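DITP/XTP pyrophosphatase (PDB 6WWD) hydrolyses non-canonical purine nucleoside triphosphates such as XTP, dITP and ITP to their monophosphates and diphosphate, probably clearing them from the nucleotide pool. Local coordinates at the interface of chains A and B. Sequence-based numbering; all coordinates share one arbitrary frame. Chains: chain A/B, dITP/XTP pyrophosphatase.

The interface of chains A and B. Residues chain A 87, 91-93, 104, 108; chain B 80, 91, 104, 107-108.
Both tryptophans set CG anti to the backbone N (chi1 -169° in A:Trp91), while A:Gln108 and B:Gln108 put CG beside their own backbone N (chi1 -71°) and run extended beyond it; together these torsions bring each carboxamide over the partner's indole at the two-fold axis of this HAM1-family homodimer. The amide nitrogen NE2 of B:Gln108 donates to the backbone O of A:Trp91 at 2.9 Å, in a nearly straight bond with the acceptor close to the amide plane. Its twin, A:Gln108 NE2 to B:Trp91 O, measures 2.8 Å. The same NE2 of B:Gln108 lies 3.5 Å above the centre of the A:Trp91 ring, the amide and ring planes being obliquely inclined, so the nitrogen meets a carbonyl and an aromatic face at once.

The carboxamide oxygen is held from within its own subunit: A:Trp91 NE1 donates to A:Gln108 OE1 at 2.8 Å, approaching from above the carbonyl plane. With OE1 bound at home and NE2 bound to the partner's backbone, the two bonds together fix the flip of the amide. The benzo rings of the two tryptophans meet edge-to-face, planes 81° apart, with A:Trp91 CH2 3.5 Å from B:Trp91 CZ2. The patch centre is about 16 Å from A:Asp72, the predicted proton acceptor.

On helices 98-108, A:Leu104 and B:Leu104 meet tip to tip through their CD2 methyls, 3.6 Å apart. A:Leu87 CD2 touches B:Leu80 CD2 where those side chains cross near a right angle. At the margin, the CB methyl of B:Ala107 packs on A:Gly93 CA at 3.6 Å, and a water lies between their carbonyl oxygens.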
# COMPACT_ATOMS: atom_id res chain seq x y z
N LEU A 87 -13.11 9.92 -1.12
CA LEU A 87 -13.43 11.29 -1.51
C LEU A 87 -14.06 11.38 -2.88
O LEU A 87 -14.12 12.49 -3.43
CB LEU A 87 -12.17 12.16 -1.48
CG LEU A 87 -11.68 12.71 -0.14
CD1 LEU A 87 -11.03 11.62 0.64
CD2 LEU A 87 -10.76 13.90 -0.33
N TRP A 91 -14.54 14.95 -4.98
CA TRP A 91 -13.17 15.01 -5.49
C TRP A 91 -12.76 16.44 -5.86
O TRP A 91 -11.60 16.82 -5.66
CB TRP A 91 -13.02 14.07 -6.69
CG TRP A 91 -11.59 13.87 -7.10
CD1 TRP A 91 -11.06 14.07 -8.34
CD2 TRP A 91 -10.50 13.49 -6.26
NE1 TRP A 91 -9.71 13.80 -8.33
CE2 TRP A 91 -9.34 13.46 -7.06
CE3 TRP A 91 -10.39 13.17 -4.90
CZ2 TRP A 91 -8.09 13.11 -6.55
CZ3 TRP A 91 -9.15 12.83 -4.40
CH2 TRP A 91 -8.02 12.81 -5.22
N SER A 92 -13.68 17.24 -6.41
CA SER A 92 -13.42 18.63 -6.76
C SER A 92 -13.44 19.58 -5.58
O SER A 92 -13.25 20.79 -5.77
CB SER A 92 -14.43 19.12 -7.79
OG SER A 92 -15.73 19.07 -7.21
N GLY A 93 -13.72 19.09 -4.37
CA GLY A 93 -13.88 19.95 -3.21
C GLY A 93 -15.33 20.25 -2.89
O GLY A 93 -15.61 20.82 -1.83
N LEU A 104 -12.34 17.52 -13.37
CA LEU A 104 -11.05 17.54 -12.67
C LEU A 104 -10.28 16.26 -12.93
O LEU A 104 -9.08 16.29 -13.24
CB LEU A 104 -11.28 17.74 -11.17
CG LEU A 104 -10.05 17.63 -10.26
CD1 LEU A 104 -8.98 18.62 -10.64
CD2 LEU A 104 -10.45 17.82 -8.76
N GLN A 108 -6.72 16.06 -14.51
CA GLN A 108 -5.58 15.49 -13.82
C GLN A 108 -4.91 14.42 -14.68
O GLN A 108 -3.68 14.32 -14.68
CB GLN A 108 -6.01 14.92 -12.47
CG GLN A 108 -6.37 16.00 -11.42
CD GLN A 108 -6.90 15.37 -10.15
OE1 GLN A 108 -7.65 14.39 -10.19
NE2 GLN A 108 -6.47 15.90 -9.00
N LEU B 80 -5.06 11.81 1.43
CA LEU B 80 -5.23 11.56 0.00
C LEU B 80 -4.39 10.36 -0.45
O LEU B 80 -3.92 10.30 -1.59
CB LEU B 80 -4.88 12.81 -0.79
CG LEU B 80 -5.69 14.08 -0.45
CD1 LEU B 80 -5.26 15.22 -1.36
CD2 LEU B 80 -7.20 13.85 -0.60
N TRP B 91 -1.90 19.30 -9.68
CA TRP B 91 -2.97 18.66 -8.92
C TRP B 91 -4.35 19.20 -9.29
O TRP B 91 -5.33 18.45 -9.34
CB TRP B 91 -2.72 18.84 -7.42
CG TRP B 91 -3.66 18.02 -6.56
CD1 TRP B 91 -4.50 18.49 -5.60
CD2 TRP B 91 -3.85 16.60 -6.61
NE1 TRP B 91 -5.20 17.46 -5.04
CE2 TRP B 91 -4.81 16.28 -5.63
CE3 TRP B 91 -3.29 15.56 -7.37
CZ2 TRP B 91 -5.24 14.97 -5.40
CZ3 TRP B 91 -3.71 14.26 -7.15
CH2 TRP B 91 -4.68 13.97 -6.17
N LEU B 104 -7.49 23.68 -4.62
CA LEU B 104 -8.12 22.37 -4.70
C LEU B 104 -7.84 21.55 -3.44
O LEU B 104 -8.75 20.96 -2.85
CB LEU B 104 -7.64 21.62 -5.95
CG LEU B 104 -8.16 20.18 -6.06
CD1 LEU B 104 -9.69 20.17 -6.07
CD2 LEU B 104 -7.58 19.47 -7.29
N ALA B 107 -9.93 22.61 -0.48
CA ALA B 107 -11.34 22.23 -0.63
C ALA B 107 -11.55 20.73 -0.44
O ALA B 107 -12.53 20.31 0.17
CB ALA B 107 -11.87 22.69 -1.99
N GLN B 108 -10.62 19.91 -0.96
CA GLN B 108 -10.74 18.46 -0.79
C GLN B 108 -10.70 18.08 0.69
O GLN B 108 -11.39 17.15 1.10
CB GLN B 108 -9.61 17.75 -1.54
CG GLN B 108 -9.78 17.79 -3.07
CD GLN B 108 -8.60 17.18 -3.79
OE1 GLN B 108 -7.45 17.35 -3.36
NE2 GLN B 108 -8.86 16.49 -4.91
O HOH W 1 -15.05 21.91 0.24